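Local coordinates for protein alcohol oxidase (Myceliophthora thermophila, PDB 6F74) that binds FAD as a VAO-type flavoprotein and probably works as an oxygen-dependent alcohol oxidase, at residues D87-P101 with S423-I435. Numbering follows the deposited sequence.
Sequences DQDFQTSDPIGRNYP and SGLHDPVGSTSII. With FAD (flavin-adenine dinucleotide), chain I.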
loop_
_atom_site.group_PDB
_atom_site.type_symbol
_atom_site.label_atom_id
_atom_site.label_comp_id
_atom_site.label_asym_id
_atom_site.label_seq_id
_atom_site.Cartn_x
_atom_site.Cartn_y
_atom_site.Cartn_z
ATOM N N ASP A 87 -11.345 -12.729 0.748
ATOM C CA ASP A 87 -12.039 -11.687 1.521
ATOM C C ASP A 87 -11.108 -10.933 2.461
ATOM O O ASP A 87 -10.387 -11.532 3.256
ATOM C CB ASP A 87 -13.157 -12.280 2.343
ATOM C CG ASP A 87 -13.817 -11.239 3.207
ATOM O OD1 ASP A 87 -14.297 -10.260 2.633
ATOM O OD2 ASP A 87 -13.783 -11.340 4.453
ATOM N N GLN A 88 -11.159 -9.618 2.397
ATOM C CA GLN A 88 -10.166 -8.802 3.109
ATOM C C GLN A 88 -10.297 -8.922 4.648
ATOM O O GLN A 88 -9.275 -8.904 5.351
ATOM C CB GLN A 88 -10.280 -7.342 2.709
ATOM C CG GLN A 88 -9.989 -7.089 1.243
ATOM C CD GLN A 88 -10.068 -5.617 0.852
ATOM O OE1 GLN A 88 -9.806 -4.741 1.653
ATOM N NE2 GLN A 88 -10.377 -5.353 -0.407
ATOM N N ASP A 89 -11.546 -9.031 5.140
ATOM C CA ASP A 89 -11.805 -9.118 6.574
ATOM C C ASP A 89 -11.323 -10.458 7.114
ATOM O O ASP A 89 -10.736 -10.530 8.225
ATOM C CB ASP A 89 -13.297 -8.954 6.914
ATOM C CG ASP A 89 -13.782 -7.538 6.726
ATOM O OD1 ASP A 89 -12.940 -6.627 6.592
ATOM O OD2 ASP A 89 -15.004 -7.327 6.687
ATOM N N PHE A 90 -11.579 -11.510 6.343
ATOM C CA PHE A 90 -11.118 -12.842 6.715
ATOM C C PHE A 90 -9.596 -12.820 6.898
ATOM O O PHE A 90 -9.084 -13.322 7.878
ATOM C CB PHE A 90 -11.490 -13.902 5.680
ATOM C CG PHE A 90 -10.813 -15.215 5.925
ATOM C CD1 PHE A 90 -11.227 -16.040 6.998
ATOM C CD2 PHE A 90 -9.713 -15.611 5.155
ATOM C CE1 PHE A 90 -10.577 -17.236 7.259
ATOM C CE2 PHE A 90 -9.078 -16.822 5.416
ATOM C CZ PHE A 90 -9.501 -17.619 6.461
ATOM N N GLN A 91 -8.895 -12.228 5.944
ATOM C CA GLN A 91 -7.439 -12.115 6.035
ATOM C C GLN A 91 -6.941 -11.177 7.145
ATOM O O GLN A 91 -5.930 -11.476 7.748
ATOM C CB GLN A 91 -6.841 -11.728 4.696
ATOM C CG GLN A 91 -7.045 -12.762 3.577
ATOM C CD GLN A 91 -6.343 -14.077 3.785
ATOM O OE1 GLN A 91 -5.609 -14.250 4.770
ATOM N NE2 GLN A 91 -6.555 -15.043 2.842
ATOM N N THR A 92 -7.634 -10.084 7.463
ATOM C CA THR A 92 -7.202 -9.232 8.579
ATOM C C THR A 92 -7.489 -9.804 9.959
ATOM O O THR A 92 -6.932 -9.307 10.938
ATOM C CB THR A 92 -7.821 -7.818 8.522
ATOM O OG1 THR A 92 -9.259 -7.916 8.448
ATOM C CG2 THR A 92 -7.272 -7.025 7.325
ATOM N N SER A 93 -8.360 -10.808 10.051
ATOM C CA SER A 93 -8.808 -11.384 11.323
ATOM C C SER A 93 -7.822 -12.363 11.973
ATOM O O SER A 93 -7.862 -12.569 13.176
ATOM C CB SER A 93 -10.136 -12.137 11.117
ATOM O OG SER A 93 -9.936 -13.310 10.300
ATOM N N ASP A 94 -6.950 -12.972 11.161
ATOM C CA ASP A 94 -5.928 -13.884 11.651
ATOM C C ASP A 94 -4.597 -13.115 11.810
ATOM O O ASP A 94 -4.279 -12.249 10.990
ATOM C CB ASP A 94 -5.743 -14.997 10.632
ATOM C CG ASP A 94 -4.915 -16.129 11.173
ATOM O OD1 ASP A 94 -3.669 -15.969 11.330
ATOM O OD2 ASP A 94 -5.519 -17.190 11.466
ATOM N N PRO A 95 -3.802 -13.432 12.846
ATOM C CA PRO A 95 -2.511 -12.763 13.043
ATOM C C PRO A 95 -1.524 -12.868 11.901
ATOM O O PRO A 95 -0.689 -11.985 11.761
ATOM C CB PRO A 95 -1.942 -13.455 14.281
ATOM C CG PRO A 95 -2.763 -14.659 14.524
ATOM C CD PRO A 95 -4.102 -14.344 13.976
ATOM N N ILE A 96 -1.574 -13.942 11.119
ATOM C CA ILE A 96 -0.741 -14.069 9.922
ATOM C C ILE A 96 -1.590 -14.170 8.635
ATOM O O ILE A 96 -1.163 -14.732 7.621
ATOM C CB ILE A 96 0.265 -15.213 10.010
ATOM C CG1 ILE A 96 -0.445 -16.532 10.255
ATOM C CG2 ILE A 96 1.246 -14.941 11.152
ATOM C CD1 ILE A 96 0.411 -17.740 9.967
ATOM N N GLY A 97 -2.776 -13.595 8.691
ATOM C CA GLY A 97 -3.595 -13.448 7.500
ATOM C C GLY A 97 -3.055 -12.309 6.661
ATOM O O GLY A 97 -2.745 -11.228 7.204
ATOM N N ARG A 98 -2.942 -12.555 5.358
ATOM C CA ARG A 98 -2.350 -11.621 4.436
ATOM C C ARG A 98 -3.248 -11.363 3.230
ATOM O O ARG A 98 -3.636 -12.288 2.518
ATOM C CB ARG A 98 -1.018 -12.184 3.954
ATOM C CG ARG A 98 0.019 -12.293 5.078
ATOM C CD ARG A 98 0.626 -10.963 5.407
ATOM N NE ARG A 98 1.547 -11.050 6.531
ATOM C CZ ARG A 98 1.206 -11.065 7.823
ATOM N NH1 ARG A 98 -0.067 -11.042 8.200
ATOM N NH2 ARG A 98 2.153 -11.187 8.762
ATOM N N ASN A 99 -3.608 -10.099 3.015
ATOM C CA ASN A 99 -4.409 -9.740 1.850
ATOM C C ASN A 99 -3.666 -10.087 0.539
ATOM O O ASN A 99 -4.211 -10.704 -0.343
ATOM C CB ASN A 99 -4.725 -8.258 1.876
ATOM C CG ASN A 99 -5.991 -7.947 2.615
ATOM O OD1 ASN A 99 -6.911 -7.426 2.023
ATOM N ND2 ASN A 99 -6.045 -8.256 3.906
ATOM N N TYR A 100 -2.419 -9.662 0.448
ATOM C CA TYR A 100 -1.585 -9.944 -0.680
ATOM C C TYR A 100 -0.363 -10.778 -0.228
ATOM O O TYR A 100 0.723 -10.267 -0.080
ATOM C CB TYR A 100 -1.151 -8.640 -1.299
ATOM C CG TYR A 100 -2.297 -7.782 -1.789
ATOM C CD1 TYR A 100 -3.129 -8.193 -2.826
ATOM C CD2 TYR A 100 -2.522 -6.542 -1.228
ATOM C CE1 TYR A 100 -4.171 -7.398 -3.272
ATOM C CE2 TYR A 100 -3.536 -5.710 -1.686
ATOM C CZ TYR A 100 -4.374 -6.127 -2.690
ATOM O OH TYR A 100 -5.376 -5.273 -3.084
ATOM N N PRO A 101 -0.559 -12.075 0.005
ATOM C CA PRO A 101 0.511 -12.882 0.607
ATOM C C PRO A 101 1.750 -12.910 -0.259
ATOM O O PRO A 101 1.637 -13.151 -1.463
ATOM C CB PRO A 101 -0.128 -14.273 0.707
ATOM C CG PRO A 101 -1.217 -14.273 -0.303
ATOM C CD PRO A 101 -1.768 -12.884 -0.255
ATOM N N SER A 423 -15.894 5.080 -4.576
ATOM C CA SER A 423 -14.651 4.538 -4.000
ATOM C C SER A 423 -15.053 3.651 -2.801
ATOM O O SER A 423 -16.126 3.031 -2.830
ATOM C CB SER A 423 -13.661 5.691 -3.692
ATOM O OG SER A 423 -12.476 5.277 -3.003
ATOM N N GLY A 424 -14.233 3.576 -1.757
ATOM C CA GLY A 424 -14.558 2.742 -0.597
ATOM C C GLY A 424 -14.592 1.273 -1.022
ATOM O O GLY A 424 -15.566 0.567 -0.776
ATOM N N LEU A 425 -13.524 0.849 -1.688
ATOM C CA LEU A 425 -13.480 -0.462 -2.323
ATOM C C LEU A 425 -13.155 -1.582 -1.331
ATOM O O LEU A 425 -12.398 -1.391 -0.348
ATOM C CB LEU A 425 -12.460 -0.457 -3.470
ATOM C CG LEU A 425 -12.665 0.594 -4.575
ATOM C CD1 LEU A 425 -11.567 0.542 -5.604
ATOM C CD2 LEU A 425 -14.047 0.463 -5.263
ATOM N N HIS A 426 -13.746 -2.736 -1.604
ATOM C CA HIS A 426 -13.513 -3.958 -0.846
ATOM C C HIS A 426 -13.385 -5.059 -1.923
ATOM O O HIS A 426 -14.160 -6.001 -1.961
ATOM C CB HIS A 426 -14.728 -4.221 0.047
ATOM C CG HIS A 426 -14.490 -5.256 1.102
ATOM N ND1 HIS A 426 -14.340 -6.615 0.849
ATOM C CD2 HIS A 426 -14.383 -5.110 2.444
ATOM C CE1 HIS A 426 -14.106 -7.248 1.991
ATOM N NE2 HIS A 426 -14.193 -6.368 2.980
ATOM N N ASP A 427 -12.413 -4.898 -2.816
ATOM C CA ASP A 427 -12.227 -5.818 -3.930
ATOM C C ASP A 427 -11.630 -7.154 -3.471
ATOM O O ASP A 427 -11.043 -7.233 -2.381
ATOM C CB ASP A 427 -11.303 -5.169 -4.969
ATOM C CG ASP A 427 -12.004 -4.090 -5.776
ATOM O OD1 ASP A 427 -13.268 -4.087 -5.840
ATOM O OD2 ASP A 427 -11.281 -3.254 -6.356
ATOM N N PRO A 428 -11.739 -8.190 -4.315
ATOM C CA PRO A 428 -11.120 -9.471 -3.953
ATOM C C PRO A 428 -9.611 -9.354 -3.863
ATOM O O PRO A 428 -9.023 -8.596 -4.622
ATOM C CB PRO A 428 -11.534 -10.414 -5.102
ATOM C CG PRO A 428 -12.695 -9.717 -5.768
ATOM C CD PRO A 428 -12.369 -8.252 -5.656
ATOM N N VAL A 429 -9.013 -10.111 -2.946
ATOM C CA VAL A 429 -7.568 -10.086 -2.655
ATOM C C VAL A 429 -7.077 -11.552 -2.603
ATOM O O VAL A 429 -7.707 -12.430 -3.186
ATOM C CB VAL A 429 -7.279 -9.365 -1.321
ATOM C CG1 VAL A 429 -7.627 -7.881 -1.438
ATOM C CG2 VAL A 429 -8.041 -10.000 -0.164
ATOM N N GLY A 430 -5.959 -11.826 -1.937
ATOM C CA GLY A 430 -5.484 -13.187 -1.738
ATOM C C GLY A 430 -4.480 -13.741 -2.745
ATOM O O GLY A 430 -4.087 -14.947 -2.666
ATOM N N SER A 431 -4.043 -12.898 -3.687
ATOM C CA SER A 431 -2.938 -13.265 -4.573
ATOM C C SER A 431 -1.658 -12.498 -4.258
ATOM O O SER A 431 -1.699 -11.379 -3.694
ATOM C CB SER A 431 -3.310 -13.044 -6.034
ATOM O OG SER A 431 -4.334 -13.908 -6.393
ATOM N N THR A 432 -0.537 -13.087 -4.646
ATOM C CA THR A 432 0.764 -12.429 -4.583
ATOM C C THR A 432 0.799 -11.227 -5.534
ATOM O O THR A 432 0.320 -11.282 -6.670
ATOM C CB THR A 432 1.920 -13.412 -4.918
ATOM O OG1 THR A 432 1.914 -14.484 -3.982
ATOM C CG2 THR A 432 3.292 -12.735 -4.828
ATOM N N SER A 433 1.384 -10.137 -5.053
ATOM C CA SER A 433 1.541 -8.919 -5.851
ATOM C C SER A 433 2.925 -8.912 -6.468
ATOM O O SER A 433 3.919 -9.097 -5.753
ATOM C CB SER A 433 1.368 -7.680 -4.976
ATOM O OG SER A 433 1.283 -6.561 -5.826
ATOM N N ILE A 434 2.961 -8.769 -7.785
ATOM C CA ILE A 434 4.209 -8.579 -8.543
ATOM C C ILE A 434 3.949 -7.424 -9.495
ATOM O O ILE A 434 3.449 -7.597 -10.601
ATOM C CB ILE A 434 4.667 -9.840 -9.321
ATOM C CG1 ILE A 434 4.572 -11.073 -8.407
ATOM C CG2 ILE A 434 6.091 -9.615 -9.852
ATOM C CD1 ILE A 434 5.093 -12.350 -9.022
ATOM N N ILE A 435 4.246 -6.223 -8.999
ATOM C CA ILE A 435 4.006 -4.991 -9.722
ATOM C C ILE A 435 5.243 -4.115 -9.708
ATOM O O ILE A 435 6.188 -4.325 -8.911
ATOM C CB ILE A 435 2.792 -4.213 -9.141
ATOM C CG1 ILE A 435 3.042 -3.811 -7.679
ATOM C CG2 ILE A 435 1.520 -5.053 -9.263
ATOM C CD1 ILE A 435 2.002 -2.883 -7.051
HETATM P PA FAD I . 0.792 -3.953 7.446
HETATM O O1A FAD I . 1.095 -5.173 6.581
HETATM O O2A FAD I . 0.137 -4.217 8.765
HETATM O O5B FAD I . 2.155 -3.182 7.654
HETATM C C5B FAD I . 2.803 -2.619 6.547
HETATM C C4B FAD I . 4.206 -2.207 6.955
HETATM O O4B FAD I . 4.066 -1.188 7.931
HETATM C C3B FAD I . 5.053 -3.272 7.603
HETATM O O3B FAD I . 6.422 -2.953 7.329
HETATM C C2B FAD I . 4.838 -3.076 9.084
HETATM O O2B FAD I . 5.960 -3.407 9.913
HETATM C C1B FAD I . 4.630 -1.589 9.172
HETATM N N9A FAD I . 3.740 -1.120 10.239
HETATM C C8A FAD I . 2.413 -1.295 10.310
HETATM N N7A FAD I . 1.908 -0.697 11.406
HETATM C C5A FAD I . 2.931 -0.125 12.034
HETATM C C6A FAD I . 3.056 0.675 13.253
HETATM N N6A FAD I . 1.924 0.928 13.949
HETATM N N1A FAD I . 4.300 1.095 13.604
HETATM C C2A FAD I . 5.389 0.795 12.850
HETATM N N3A FAD I . 5.338 0.078 11.698
HETATM C C4A FAD I . 4.140 -0.391 11.261
HETATM N N1 FAD I . -2.471 2.021 -0.572
HETATM C C2 FAD I . -2.821 3.225 -1.078
HETATM O O2 FAD I . -1.965 4.146 -1.094
HETATM N N3 FAD I . -4.064 3.476 -1.537
HETATM C C4 FAD I . -5.028 2.540 -1.558
HETATM O O4 FAD I . -6.173 2.770 -2.002
HETATM C C4X FAD I . -4.723 1.189 -1.041
HETATM N N5 FAD I . -5.647 0.207 -1.045
HETATM C C5X FAD I . -5.339 -1.019 -0.555
HETATM C C6 FAD I . -6.312 -2.018 -0.549
HETATM C C7 FAD I . -6.055 -3.280 -0.043
HETATM C C7M FAD I . -7.212 -4.245 -0.136
HETATM C C8 FAD I . -4.711 -3.582 0.526
HETATM C C8M FAD I . -4.358 -4.928 1.145
HETATM C C9 FAD I . -3.729 -2.597 0.499
HETATM C C9A FAD I . -3.978 -1.311 -0.010
HETATM N N10 FAD I . -3.010 -0.270 -0.023
HETATM C C10 FAD I . -3.355 0.986 -0.539
HETATM C "C1'" FAD I . -1.607 -0.473 0.409
HETATM C "C2'" FAD I . -1.182 -0.059 1.779
HETATM O "O2'" FAD I . -0.913 1.340 1.733
HETATM C "C3'" FAD I . 0.115 -0.787 2.149
HETATM O "O3'" FAD I . 0.001 -2.207 1.949
HETATM C "C4'" FAD I . 0.538 -0.498 3.582
HETATM O "O4'" FAD I . 1.757 -1.189 3.870
HETATM C "C5'" FAD I . -0.547 -0.896 4.571
HETATM O "O5'" FAD I . -0.140 -0.609 5.897
HETATM P P FAD I . -0.782 -1.561 6.985
HETATM O O1P FAD I . -2.268 -1.649 6.773
HETATM O O2P FAD I . -0.243 -1.112 8.302
HETATM O O3P FAD I . -0.125 -2.970 6.538
HETATM O O HOH W 1 -11.191 -2.418 1.906
HETATM O O HOH W 2 2.304 -9.585 -2.212
#
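Gln-88 reaches from the first turn of helix 88-93 to the backbone of 423-435, and its carboxamide is gripped at both ends. NE2 gives a nearly straight hydrogen bond (170°) to Asp-427 O, 2.8 Å away, lying in the amide plane and meeting a lone pair of the carbonyl; OE1 accepts a hydrogen bond from a water that also donates to Leu-425 O. Because the chain runs extended beyond CG (chi2 -178°), this amide, its rotation fixed, ends beside the dimethylbenzene edge of the flavin, with OE1 3.2 Å from FAD C7M. Further along, Gly-430 N donates to Asn-99 O, and a second water links Tyr-100 O to Ser-433 N.

In this VAO-type fold the two segments thus line the FAD pocket: the connection from helix 415-422 to strand 435-440, the latter at an edge of the seven-stranded antiparallel sheet, packs on helix 88-93 and the loop after it.

Apolar contact centres on Val-429. Its CG1 lies 3.7 Å from Gln-88 CG and 3.9 Å from Tyr-100 CZ, while CE2 of the Tyr-100 ring approaches the flavin methyl C8M obliquely.

At the exposed end, the His-426 ring lies under the aliphatic part of Gln-88, an off-centre CH-pi contact from CB. Asp-87 OD1 sits at that ring's edge, 3.1 Å from His-426 CE1, while OD2 caps the helix by accepting from Phe-90 N.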